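Local coordinates for protein DNA polymerase III subunit beta (Pseudomonas aeruginosa, PDB 4TSZ) that encircles DNA as a ring-shaped replication processivity factor, tethering DNA polymerases and other proteins to it, at residues E[48-52]-E[198-202]; E[136-141]-E[205-210]; E[176-182]-E[358-364]. All blocks are in the same frame, centred on the assembly; numbering follows the deposited sequence.

Contact 1 (E[48-52]-E[198-202])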
ATOM      1  N   THR E  48       9.760   3.969  22.784  1.00 44.37           N
ATOM      2  CA  THR E  48       8.775   4.938  23.272  1.00 43.74           C
ATOM      3  C   THR E  48       8.593   6.127  22.332  1.00 47.95           C
ATOM      4  O   THR E  48       9.501   6.459  21.561  1.00 48.42           O
ATOM      5  CB  THR E  48       9.104   5.390  24.726  1.00 49.74           C
ATOM      6  OG1 THR E  48       7.970   6.067  25.264  1.00 52.29           O
ATOM      7  CG2 THR E  48      10.337   6.300  24.820  1.00 47.00           C
ATOM      8  N   ASP E  49       7.432   6.783  22.427  1.00 44.58           N
ATOM      9  CA  ASP E  49       7.107   8.019  21.705  1.00 44.30           C
ATOM     10  C   ASP E  49       6.640   9.050  22.751  1.00 49.91           C
ATOM     11  O   ASP E  49       6.075  10.087  22.397  1.00 50.21           O
ATOM     12  CB  ASP E  49       6.043   7.777  20.598  1.00 44.66           C
ATOM     13  CG  ASP E  49       4.632   7.437  21.073  1.00 47.84           C
ATOM     14  OD1 ASP E  49       4.452   7.211  22.283  1.00 49.22           O
ATOM     15  OD2 ASP E  49       3.715   7.378  20.225  1.00 49.78           O
ATOM     16  N   LEU E  50       6.876   8.725  24.050  1.00 47.16           N
ATOM     17  CA  LEU E  50       6.498   9.462  25.265  1.00 47.86           C
ATOM     18  C   LEU E  50       5.024   9.273  25.694  1.00 54.09           C
ATOM     19  O   LEU E  50       4.693   9.574  26.844  1.00 55.29           O
ATOM     20  CB  LEU E  50       6.907  10.948  25.246  1.00 48.29           C
ATOM     21  CG  LEU E  50       8.394  11.257  25.036  1.00 53.23           C
ATOM     22  CD1 LEU E  50       8.580  12.678  24.551  1.00 53.53           C
ATOM     23  CD2 LEU E  50       9.190  11.037  26.304  1.00 56.27           C
ATOM     24  N   GLU E  51       4.149   8.772  24.780  1.00 50.58           N
ATOM     25  CA  GLU E  51       2.733   8.474  25.042  1.00 50.84           C
ATOM     26  C   GLU E  51       2.643   7.002  25.433  1.00 53.88           C
ATOM     27  O   GLU E  51       2.071   6.662  26.471  1.00 53.24           O
ATOM     28  CB  GLU E  51       1.850   8.792  23.801  1.00 51.86           C
ATOM     29  CG  GLU E  51       0.363   8.456  23.957  1.00 69.00           C
ATOM     30  CD  GLU E  51      -0.438   8.192  22.685  1.00 87.00           C
ATOM     31  OE1 GLU E  51      -0.749   7.008  22.420  1.00 54.93           O
ATOM     32  OE2 GLU E  51      -0.796   9.164  21.978  1.00 78.70           O
ATOM     33  N   VAL E  52       3.227   6.139  24.585  1.00 50.53           N
ATOM     34  CA  VAL E  52       3.280   4.700  24.778  1.00 50.69           C
ATOM     35  C   VAL E  52       4.723   4.241  24.941  1.00 52.06           C
ATOM     36  O   VAL E  52       5.640   4.852  24.396  1.00 50.55           O
ATOM     37  CB  VAL E  52       2.503   3.856  23.708  1.00 55.01           C
ATOM     38  CG1 VAL E  52       1.061   4.329  23.551  1.00 54.99           C
ATOM     39  CG2 VAL E  52       3.218   3.836  22.361  1.00 54.58           C
ATOM     40  N   PRO E 198      -5.615   6.961  24.952  1.00 43.03           N
ATOM     41  CA  PRO E 198      -5.468   7.742  23.697  1.00 41.89           C
ATOM     42  C   PRO E 198      -5.585   6.870  22.457  1.00 44.59           C
ATOM     43  O   PRO E 198      -5.190   5.699  22.491  1.00 43.86           O
ATOM     44  CB  PRO E 198      -4.067   8.371  23.817  1.00 43.19           C
ATOM     45  CG  PRO E 198      -3.762   8.359  25.300  1.00 48.21           C
ATOM     46  CD  PRO E 198      -4.446   7.138  25.844  1.00 44.14           C
ATOM     47  N   ARG E 199      -6.172   7.426  21.380  1.00 41.57           N
ATOM     48  CA  ARG E 199      -6.412   6.695  20.132  1.00 41.16           C
ATOM     49  C   ARG E 199      -5.205   5.949  19.568  1.00 44.24           C
ATOM     50  O   ARG E 199      -5.332   4.767  19.253  1.00 42.89           O
ATOM     51  CB  ARG E 199      -7.166   7.520  19.074  1.00 42.40           C
ATOM     52  CG  ARG E 199      -6.463   8.792  18.602  1.00 56.55           C
ATOM     53  CD  ARG E 199      -7.093   9.373  17.342  1.00 62.38           C
ATOM     54  NE  ARG E 199      -6.941   8.485  16.187  1.00 57.58           N
ATOM     55  CZ  ARG E 199      -7.929   7.776  15.652  1.00 60.69           C
ATOM     56  NH1 ARG E 199      -9.161   7.865  16.139  1.00 43.60           N
ATOM     57  NH2 ARG E 199      -7.695   6.984  14.613  1.00 45.22           N
ATOM     58  N   LYS E 200      -4.030   6.605  19.516  1.00 41.76           N
ATOM     59  CA  LYS E 200      -2.805   5.979  18.999  1.00 41.53           C
ATOM     60  C   LYS E 200      -2.402   4.746  19.827  1.00 46.45           C
ATOM     61  O   LYS E 200      -2.095   3.702  19.240  1.00 46.32           O
ATOM     62  CB  LYS E 200      -1.655   7.002  18.890  1.00 42.43           C
ATOM     63  CG  LYS E 200      -0.472   6.529  18.052  1.00 44.07           C
ATOM     64  CD  LYS E 200       0.535   7.660  17.793  1.00 48.64           C
ATOM     65  CE  LYS E 200       1.700   7.194  16.949  1.00 50.09           C
ATOM     66  NZ  LYS E 200       2.678   8.288  16.726  1.00 65.07           N
ATOM     67  N   GLY E 201      -2.450   4.886  21.161  1.00 43.51           N
ATOM     68  CA  GLY E 201      -2.131   3.833  22.120  1.00 43.24           C
ATOM     69  C   GLY E 201      -3.043   2.626  22.032  1.00 43.63           C
ATOM     70  O   GLY E 201      -2.557   1.491  21.961  1.00 43.04           O
ATOM     71  N   ILE E 202      -4.368   2.861  22.039  1.00 40.00           N
ATOM     72  CA  ILE E 202      -5.353   1.772  21.968  1.00 40.63           C
ATOM     73  C   ILE E 202      -5.276   0.971  20.654  1.00 45.49           C
ATOM     74  O   ILE E 202      -5.400  -0.253  20.685  1.00 46.92           O
ATOM     75  CB  ILE E 202      -6.800   2.216  22.373  1.00 43.96           C
ATOM     76  CG1 ILE E 202      -7.641   1.034  22.870  1.00 44.88           C
ATOM     77  CG2 ILE E 202      -7.513   2.982  21.262  1.00 43.27           C
ATOM     78  CD1 ILE E 202      -7.317   0.556  24.310  1.00 54.16           C
TER
HETATM   79  O   HOH W   1      -3.758   9.578  20.205  1.00 32.63           O
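E51 reaches from the 48-52 turn to the first turn of helix 199-208. CG stands anti to the backbone N (chi1 177°) and the chain stays extended, which carries the carboxylate to the start of the helix. There OE1 lies 3.0 Å from G201 N, while the E51 side chain slides past that of the N-cap proline in the opposite direction, CD 3.8 Å from P198 CB. The other oxygen is linked less directly: K200 N donates to a water at 3.1 Å, and that water gives only a weak bond to E51 OE2. With backbone N-H groups of the first helical turn so near, the helix end would be expected to stabilise the charged form of E51.

A second electrostatic element is the long salt bridge between D49 OD2 and K200 NZ, 3.8 Å apart, the two side chains approaching from opposite directions. K200 is extended along its whole length. D49 is positioned by its other oxygen: V52 N points at OD1 (2.8 Å) almost straight, with an N-H...O angle of 179°, and E51 N meets the same atom from above the carboxylate plane, 41° out of it. These two bonds form an Asx turn and an Asx motif that shape the loop.

V52 adds carbon-to-carbon packing: its CG1 sits 3.5 Å from G201 CA, so the valine abuts the helix backbone.

The turn joins strands 42-48 and 52-59 of the N-terminal domain. Strand 232-237 runs alongside, touching V52 through F234 and S236 and P198 through S236, so hairpin, strand and central-domain helix meet here.

Contact 2 (E[136-141]-E[205-210])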
ATOM      1  N   LEU E 136     -10.180  -8.872  24.812  1.00 52.61           N
ATOM      2  CA  LEU E 136      -9.781  -7.468  24.848  1.00 49.81           C
ATOM      3  C   LEU E 136      -9.684  -6.881  23.439  1.00 50.58           C
ATOM      4  O   LEU E 136     -10.161  -5.768  23.220  1.00 48.15           O
ATOM      5  CB  LEU E 136      -8.474  -7.262  25.633  1.00 49.45           C
ATOM      6  CG  LEU E 136      -7.968  -5.816  25.771  1.00 51.94           C
ATOM      7  CD1 LEU E 136      -9.018  -4.897  26.406  1.00 51.82           C
ATOM      8  CD2 LEU E 136      -6.679  -5.773  26.551  1.00 55.80           C
ATOM      9  N   ARG E 137      -9.087  -7.635  22.487  1.00 47.72           N
ATOM     10  CA  ARG E 137      -8.964  -7.215  21.095  1.00 46.87           C
ATOM     11  C   ARG E 137     -10.350  -6.967  20.468  1.00 52.36           C
ATOM     12  O   ARG E 137     -10.509  -5.972  19.758  1.00 52.67           O
ATOM     13  CB  ARG E 137      -8.153  -8.222  20.253  1.00 48.90           C
ATOM     14  CG  ARG E 137      -7.567  -7.553  19.019  1.00 57.08           C
ATOM     15  CD  ARG E 137      -7.066  -8.496  17.958  1.00 57.32           C
ATOM     16  NE  ARG E 137      -6.771  -7.740  16.741  1.00 61.34           N
ATOM     17  CZ  ARG E 137      -5.650  -7.847  16.037  1.00 73.37           C
ATOM     18  NH1 ARG E 137      -4.701  -8.699  16.411  1.00 53.65           N
ATOM     19  NH2 ARG E 137      -5.471  -7.109  14.949  1.00 62.84           N
ATOM     20  N   ARG E 138     -11.338  -7.858  20.749  1.00 48.76           N
ATOM     21  CA  ARG E 138     -12.737  -7.758  20.309  1.00 48.15           C
ATOM     22  C   ARG E 138     -13.339  -6.423  20.776  1.00 50.15           C
ATOM     23  O   ARG E 138     -13.928  -5.722  19.968  1.00 48.01           O
ATOM     24  CB  ARG E 138     -13.567  -8.934  20.859  1.00 49.91           C
ATOM     25  CG  ARG E 138     -15.043  -8.950  20.418  1.00 64.65           C
ATOM     26  CD  ARG E 138     -15.877  -9.973  21.195  1.00 81.99           C
ATOM     27  NE  ARG E 138     -17.143 -10.313  20.517  1.00 92.66           N
ATOM     28  CZ  ARG E 138     -18.355  -9.862  20.862  1.00110.17           C
ATOM     29  NH1 ARG E 138     -18.499  -9.039  21.893  1.00 97.75           N
ATOM     30  NH2 ARG E 138     -19.431 -10.236  20.180  1.00102.87           N
ATOM     31  N   LEU E 139     -13.161  -6.059  22.065  1.00 48.36           N
ATOM     32  CA  LEU E 139     -13.669  -4.798  22.628  1.00 47.98           C
ATOM     33  C   LEU E 139     -13.142  -3.583  21.870  1.00 50.26           C
ATOM     34  O   LEU E 139     -13.920  -2.673  21.561  1.00 50.55           O
ATOM     35  CB  LEU E 139     -13.343  -4.669  24.124  1.00 48.42           C
ATOM     36  CG  LEU E 139     -14.053  -5.624  25.084  1.00 54.48           C
ATOM     37  CD1 LEU E 139     -13.558  -5.421  26.481  1.00 54.63           C
ATOM     38  CD2 LEU E 139     -15.566  -5.425  25.077  1.00 56.61           C
ATOM     39  N   ILE E 140     -11.831  -3.598  21.526  1.00 44.31           N
ATOM     40  CA  ILE E 140     -11.177  -2.506  20.800  1.00 41.77           C
ATOM     41  C   ILE E 140     -11.637  -2.490  19.334  1.00 43.68           C
ATOM     42  O   ILE E 140     -12.097  -1.450  18.870  1.00 41.68           O
ATOM     43  CB  ILE E 140      -9.621  -2.534  20.934  1.00 43.78           C
ATOM     44  CG1 ILE E 140      -9.169  -2.496  22.413  1.00 44.52           C
ATOM     45  CG2 ILE E 140      -8.977  -1.389  20.115  1.00 43.75           C
ATOM     46  CD1 ILE E 140      -7.673  -2.913  22.680  1.00 50.66           C
ATOM     47  N   ASP E 141     -11.506  -3.629  18.619  1.00 40.53           N
ATOM     48  CA  ASP E 141     -11.855  -3.747  17.203  1.00 40.82           C
ATOM     49  C   ASP E 141     -13.343  -3.525  16.898  1.00 44.41           C
ATOM     50  O   ASP E 141     -13.657  -3.035  15.821  1.00 42.55           O
ATOM     51  CB  ASP E 141     -11.357  -5.073  16.604  1.00 43.39           C
ATOM     52  CG  ASP E 141      -9.844  -5.204  16.473  1.00 50.77           C
ATOM     53  OD1 ASP E 141      -9.140  -4.165  16.544  1.00 48.20           O
ATOM     54  OD2 ASP E 141      -9.363  -6.343  16.282  1.00 56.62           O
ATOM     55  N   LEU E 205      -2.137  -1.223  20.909  1.00 46.21           N
ATOM     56  CA  LEU E 205      -2.444  -2.341  21.795  1.00 46.45           C
ATOM     57  C   LEU E 205      -3.237  -3.448  21.076  1.00 50.02           C
ATOM     58  O   LEU E 205      -2.858  -4.619  21.183  1.00 50.29           O
ATOM     59  CB  LEU E 205      -3.175  -1.868  23.068  1.00 46.98           C
ATOM     60  CG  LEU E 205      -3.587  -2.956  24.075  1.00 52.60           C
ATOM     61  CD1 LEU E 205      -2.382  -3.779  24.557  1.00 52.67           C
ATOM     62  CD2 LEU E 205      -4.352  -2.360  25.249  1.00 56.02           C
ATOM     63  N   ALA E 206      -4.312  -3.084  20.337  1.00 46.04           N
ATOM     64  CA  ALA E 206      -5.140  -4.049  19.592  1.00 46.77           C
ATOM     65  C   ALA E 206      -4.304  -4.853  18.591  1.00 52.29           C
ATOM     66  O   ALA E 206      -4.480  -6.070  18.499  1.00 52.71           O
ATOM     67  CB  ALA E 206      -6.282  -3.347  18.874  1.00 46.84           C
ATOM     68  N   ARG E 207      -3.366  -4.183  17.891  1.00 48.58           N
ATOM     69  CA  ARG E 207      -2.473  -4.821  16.924  1.00 49.36           C
ATOM     70  C   ARG E 207      -1.485  -5.779  17.588  1.00 55.90           C
ATOM     71  O   ARG E 207      -1.103  -6.778  16.972  1.00 56.95           O
ATOM     72  CB  ARG E 207      -1.733  -3.785  16.070  1.00 47.13           C
ATOM     73  CG  ARG E 207      -2.622  -3.084  15.047  1.00 54.31           C
ATOM     74  CD  ARG E 207      -1.806  -2.215  14.091  1.00 55.34           C
ATOM     75  NE  ARG E 207      -1.073  -1.143  14.772  1.00 52.36           N
ATOM     76  CZ  ARG E 207      -1.526   0.099  14.918  1.00 63.67           C
ATOM     77  NH1 ARG E 207      -2.719   0.441  14.444  1.00 45.51           N
ATOM     78  NH2 ARG E 207      -0.789   1.011  15.542  1.00 51.15           N
ATOM     79  N   LEU E 208      -1.093  -5.490  18.836  1.00 53.32           N
ATOM     80  CA  LEU E 208      -0.184  -6.327  19.621  1.00 54.33           C
ATOM     81  C   LEU E 208      -0.853  -7.596  20.157  1.00 60.01           C
ATOM     82  O   LEU E 208      -0.154  -8.580  20.390  1.00 61.13           O
ATOM     83  CB  LEU E 208       0.434  -5.524  20.780  1.00 54.26           C
ATOM     84  CG  LEU E 208       1.400  -4.390  20.410  1.00 58.74           C
ATOM     85  CD1 LEU E 208       1.660  -3.489  21.618  1.00 59.10           C
ATOM     86  CD2 LEU E 208       2.727  -4.926  19.851  1.00 61.78           C
ATOM     87  N   LEU E 209      -2.195  -7.580  20.343  1.00 57.26           N
ATOM     88  CA  LEU E 209      -2.965  -8.708  20.888  1.00 58.72           C
ATOM     89  C   LEU E 209      -3.245  -9.803  19.831  1.00 68.18           C
ATOM     90  O   LEU E 209      -4.398 -10.086  19.491  1.00 68.47           O
ATOM     91  CB  LEU E 209      -4.259  -8.223  21.586  1.00 58.03           C
ATOM     92  CG  LEU E 209      -4.102  -7.241  22.746  1.00 60.39           C
ATOM     93  CD1 LEU E 209      -5.404  -6.529  23.031  1.00 60.26           C
ATOM     94  CD2 LEU E 209      -3.558  -7.910  23.989  1.00 61.90           C
ATOM     95  N   THR E 210      -2.163 -10.435  19.344  1.00 67.10           N
ATOM     96  CA  THR E 210      -2.171 -11.463  18.295  1.00 67.82           C
ATOM     97  C   THR E 210      -2.390 -12.910  18.782  1.00 75.19           C
ATOM     98  O   THR E 210      -2.817 -13.760  17.987  1.00 75.56           O
ATOM     99  CB  THR E 210      -0.921 -11.318  17.407  1.00 75.56           C
ATOM    100  OG1 THR E 210       0.255 -11.336  18.228  1.00 78.07           O
ATOM    101  CG2 THR E 210      -0.950 -10.049  16.561  1.00 70.51           C
TER
HETATM  102  O   HOH W   2      -2.586  -7.610  14.605  1.00 54.95           O
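R137 is extended from CG to NE, with CG opposite its backbone N (chi1 -157°), and this lays the guanidinium across the end of helix 199-208 with A206 O over the centre of one face, 3.1 Å above the plane. I140 turns CG1 back beside its own N (chi1 -57°), and CG2 then presses on A206 CB at 3.6 Å. The small A206 is consistent with the close approach of the helices, R137 CA and A206 CA being 5.2 Å apart.

The guanidinium uses its edge for bonding. NE donates to D141 OD2 at 3.0 Å, a salt bridge one helical turn on that lies in the guanidinium plane and reaches the syn side of the carboxylate. NH1 gives a weak bond to L209 O (3.4 Å). NH2 donates to a water 2.9 Å away, which in turn donates to R207 O. The arginine thus faces backbone carbonyls where the helix ends and L209 makes an inverse gamma turn.

Beneath this polar cover, L136 CG meets L209 CD1 at 3.8 Å, the two leucines crossing at a slant, and L205 closes on L136 and I140. Side chains of L136 and L209 continue onto V216 of strand 215-221.

Two helices packed side by side against beta sheet are the hallmark of each domain of the bacterial DNA polymerase III beta subunit, whose ring has such helices lining its central hole.

Contact 3 (E[176-182]-E[358-364])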
ATOM      1  N   HIS E 176     -20.936  12.462  16.785  1.00 40.22           N
ATOM      2  CA  HIS E 176     -21.930  12.189  15.738  1.00 40.15           C
ATOM      3  C   HIS E 176     -22.431  10.750  15.867  1.00 42.14           C
ATOM      4  O   HIS E 176     -23.592  10.474  15.615  1.00 42.72           O
ATOM      5  CB  HIS E 176     -21.333  12.386  14.323  1.00 39.86           C
ATOM      6  CG  HIS E 176     -20.900  13.784  14.005  1.00 43.70           C
ATOM      7  ND1 HIS E 176     -21.410  14.881  14.683  1.00 46.86           N
ATOM      8  CD2 HIS E 176     -20.050  14.219  13.052  1.00 44.47           C
ATOM      9  CE1 HIS E 176     -20.820  15.936  14.144  1.00 45.93           C
ATOM     10  NE2 HIS E 176     -20.004  15.586  13.157  1.00 44.94           N
ATOM     11  N   ARG E 177     -21.531   9.838  16.223  1.00 38.10           N
ATOM     12  CA  ARG E 177     -21.813   8.422  16.359  1.00 38.03           C
ATOM     13  C   ARG E 177     -21.056   7.856  17.546  1.00 42.35           C
ATOM     14  O   ARG E 177     -20.064   8.436  17.991  1.00 40.93           O
ATOM     15  CB  ARG E 177     -21.466   7.652  15.067  1.00 37.06           C
ATOM     16  CG  ARG E 177     -19.962   7.353  14.900  1.00 42.56           C
ATOM     17  CD  ARG E 177     -19.467   8.190  13.795  1.00 49.38           C
ATOM     18  NE  ARG E 177     -18.045   8.044  13.480  1.00 52.26           N
ATOM     19  CZ  ARG E 177     -17.542   7.147  12.640  1.00 54.05           C
ATOM     20  NH1 ARG E 177     -18.308   6.176  12.158  1.00 33.94           N
ATOM     21  NH2 ARG E 177     -16.256   7.180  12.320  1.00 35.30           N
ATOM     22  N   LEU E 178     -21.527   6.714  18.043  1.00 40.72           N
ATOM     23  CA  LEU E 178     -20.933   6.043  19.184  1.00 40.36           C
ATOM     24  C   LEU E 178     -20.908   4.543  18.943  1.00 43.04           C
ATOM     25  O   LEU E 178     -21.819   4.006  18.324  1.00 43.17           O
ATOM     26  CB  LEU E 178     -21.744   6.396  20.459  1.00 41.40           C
ATOM     27  CG  LEU E 178     -21.323   5.761  21.805  1.00 45.68           C
ATOM     28  CD1 LEU E 178     -21.615   6.693  22.940  1.00 46.59           C
ATOM     29  CD2 LEU E 178     -22.014   4.409  22.039  1.00 49.33           C
ATOM     30  N   ALA E 179     -19.860   3.877  19.452  1.00 39.39           N
ATOM     31  CA  ALA E 179     -19.720   2.427  19.436  1.00 39.67           C
ATOM     32  C   ALA E 179     -19.405   1.961  20.866  1.00 47.25           C
ATOM     33  O   ALA E 179     -18.608   2.586  21.568  1.00 46.17           O
ATOM     34  CB  ALA E 179     -18.624   1.997  18.487  1.00 38.57           C
ATOM     35  N   MET E 180     -20.055   0.890  21.300  1.00 45.36           N
ATOM     36  CA  MET E 180     -19.821   0.303  22.614  1.00 46.58           C
ATOM     37  C   MET E 180     -19.892  -1.219  22.580  1.00 50.96           C
ATOM     38  O   MET E 180     -20.679  -1.789  21.826  1.00 51.10           O
ATOM     39  CB  MET E 180     -20.706   0.921  23.709  1.00 50.08           C
ATOM     40  CG  MET E 180     -22.153   0.509  23.634  1.00 55.19           C
ATOM     41  SD  MET E 180     -23.254   1.323  24.805  1.00 61.35           S
ATOM     42  CE  MET E 180     -22.598   0.778  26.291  1.00 58.66           C
ATOM     43  N   CYS E 181     -19.028  -1.871  23.353  1.00 48.29           N
ATOM     44  CA  CYS E 181     -19.002  -3.329  23.444  1.00 49.05           C
ATOM     45  C   CYS E 181     -18.774  -3.728  24.896  1.00 55.33           C
ATOM     46  O   CYS E 181     -17.907  -3.149  25.547  1.00 53.77           O
ATOM     47  CB  CYS E 181     -17.944  -3.926  22.519  1.00 47.65           C
ATOM     48  SG  CYS E 181     -18.065  -5.725  22.340  1.00 52.09           S
ATOM     49  N   SER E 182     -19.582  -4.668  25.415  1.00 55.10           N
ATOM     50  CA  SER E 182     -19.494  -5.137  26.802  1.00 57.32           C
ATOM     51  C   SER E 182     -19.265  -6.639  26.840  1.00 67.38           C
ATOM     52  O   SER E 182     -19.869  -7.376  26.057  1.00 67.97           O
ATOM     53  CB  SER E 182     -20.772  -4.797  27.568  1.00 59.76           C
ATOM     54  OG  SER E 182     -21.103  -3.422  27.486  1.00 62.51           O
ATOM     55  N   ASP E 358     -24.619  -7.247  23.332  1.00 53.84           N
ATOM     56  CA  ASP E 358     -23.228  -6.991  23.786  1.00 52.50           C
ATOM     57  C   ASP E 358     -22.588  -5.807  23.078  1.00 52.82           C
ATOM     58  O   ASP E 358     -21.890  -5.025  23.720  1.00 51.04           O
ATOM     59  CB  ASP E 358     -22.327  -8.237  23.652  1.00 54.72           C
ATOM     60  CG  ASP E 358     -22.798  -9.480  24.396  1.00 68.18           C
ATOM     61  OD1 ASP E 358     -23.640  -9.347  25.326  1.00 68.62           O
ATOM     62  OD2 ASP E 358     -22.311 -10.583  24.068  1.00 77.03           O
ATOM     63  N   SER E 359     -22.847  -5.671  21.764  1.00 49.35           N
ATOM     64  CA  SER E 359     -22.387  -4.549  20.957  1.00 47.69           C
ATOM     65  C   SER E 359     -23.578  -3.636  20.684  1.00 51.97           C
ATOM     66  O   SER E 359     -24.676  -4.119  20.424  1.00 52.70           O
ATOM     67  CB  SER E 359     -21.775  -5.028  19.643  1.00 49.54           C
ATOM     68  OG  SER E 359     -20.582  -5.760  19.879  1.00 60.02           O
ATOM     69  N   ALA E 360     -23.362  -2.318  20.776  1.00 47.88           N
ATOM     70  CA  ALA E 360     -24.386  -1.309  20.511  1.00 47.23           C
ATOM     71  C   ALA E 360     -23.763  -0.125  19.770  1.00 46.24           C
ATOM     72  O   ALA E 360     -22.681   0.341  20.126  1.00 43.85           O
ATOM     73  CB  ALA E 360     -25.053  -0.863  21.808  1.00 48.97           C
ATOM     74  N   TYR E 361     -24.428   0.313  18.700  1.00 42.05           N
ATOM     75  CA  TYR E 361     -23.951   1.393  17.840  1.00 40.08           C
ATOM     76  C   TYR E 361     -25.015   2.442  17.693  1.00 45.47           C
ATOM     77  O   TYR E 361     -26.160   2.129  17.401  1.00 45.41           O
ATOM     78  CB  TYR E 361     -23.508   0.855  16.472  1.00 39.25           C
ATOM     79  CG  TYR E 361     -22.489  -0.252  16.615  1.00 40.04           C
ATOM     80  CD1 TYR E 361     -21.138   0.038  16.788  1.00 40.26           C
ATOM     81  CD2 TYR E 361     -22.884  -1.588  16.672  1.00 41.43           C
ATOM     82  CE1 TYR E 361     -20.201  -0.973  17.001  1.00 39.97           C
ATOM     83  CE2 TYR E 361     -21.954  -2.610  16.880  1.00 42.00           C
ATOM     84  CZ  TYR E 361     -20.611  -2.298  17.044  1.00 45.63           C
ATOM     85  OH  TYR E 361     -19.683  -3.295  17.221  1.00 40.92           O
ATOM     86  N   VAL E 362     -24.639   3.695  17.932  1.00 43.09           N
ATOM     87  CA  VAL E 362     -25.563   4.830  17.882  1.00 43.89           C
ATOM     88  C   VAL E 362     -25.117   5.778  16.774  1.00 45.76           C
ATOM     89  O   VAL E 362     -23.946   6.129  16.723  1.00 44.33           O
ATOM     90  CB  VAL E 362     -25.636   5.528  19.263  1.00 49.29           C
ATOM     91  CG1 VAL E 362     -26.660   6.656  19.253  1.00 49.99           C
ATOM     92  CG2 VAL E 362     -25.955   4.521  20.376  1.00 50.07           C
ATOM     93  N   VAL E 363     -26.030   6.142  15.852  1.00 41.47           N
ATOM     94  CA  VAL E 363     -25.706   7.057  14.764  1.00 40.10           C
ATOM     95  C   VAL E 363     -26.730   8.187  14.752  1.00 44.19           C
ATOM     96  O   VAL E 363     -27.907   7.929  14.497  1.00 45.18           O
ATOM     97  CB  VAL E 363     -25.592   6.369  13.360  1.00 42.57           C
ATOM     98  CG1 VAL E 363     -25.136   7.374  12.298  1.00 41.87           C
ATOM     99  CG2 VAL E 363     -24.646   5.174  13.383  1.00 41.44           C
ATOM    100  N   MET E 364     -26.286   9.436  14.978  1.00 40.07           N
ATOM    101  CA  MET E 364     -27.172  10.600  14.884  1.00 40.39           C
ATOM    102  C   MET E 364     -27.491  10.833  13.397  1.00 43.56           C
ATOM    103  O   MET E 364     -26.597  10.709  12.546  1.00 40.68           O
ATOM    104  CB  MET E 364     -26.534  11.881  15.461  1.00 42.59           C
ATOM    105  CG  MET E 364     -26.680  12.027  16.959  1.00 46.84           C
ATOM    106  SD  MET E 364     -28.384  11.888  17.618  1.00 52.18           S
ATOM    107  CE  MET E 364     -29.026  13.486  17.209  1.00 49.36           C
TER
HETATM  108  O   HOH W   3     -22.256  -2.867  25.250  1.00 51.56           O
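D358 O is gripped by two donors: S182 N at 2.9 Å and a water at 2.7 Å that also contacts S182 OG, itself hydrogen-bonded to R169 NE. A third approach comes from C181 CA, a CA-H...O contact of 3.4 Å. This is one end of an antiparallel ladder between strands 177-184 and 359-363, whose local N-to-C directions make 177°. It joins the central and C-terminal domains into one continuous eight-stranded sheet.

Hydrogen-bonded pairs L178-V362 and M180-A360 alternate with non-hydrogen-bonded pairs R177-V363, A179-Y361 and C181-S359. The shortest of the backbone bonds, L178 N to V362 O, measures 2.8 Å, and at the far end M364 N meets H176 O at 3.0 Å, nearly in line with the carbonyl.

Each hydrogen-bonded pair also packs through side chains on the same face of the sheet. M180 places CG between its backbone N and carbonyl carbon (chi1 73°), which sets CG 3.7 Å from A360 CB. L178 and V362 stand beside each other, their CB atoms 4.2 Å apart, and both touch an apolar side chain of the bound peptide; H176 and M364 also pack against that peptide.

On the opposite face R177 swings away to salt bridges with D174 and D328, while Y361 OH bonds to R142 O. The ring itself meets its strand partner obliquely, with A179 CB 3.6 Å from Y361 CD1.

From the N terminus, the turn at 48-52 waits some 145 residues for its partner at 198-202, and contact 1 closes that loop between the N-terminal and central domains. Inside this span the chain makes helix 133-141 and then strand 177-184, but both find partners beyond it: contact 2 at 205-210, contact 3 only at 358-364. All three therefore cross one another. Contacts 1 and 2 share helix 199-208 and touch where I202 O lies 3.8 Å from I140 CG2. Contact 2 meets contact 3 through R138 and L139 packed on C181, whereas contacts 1 and 3 stay about 8 Å apart at their nearest atoms. The central domain thus bridges its two neighbours.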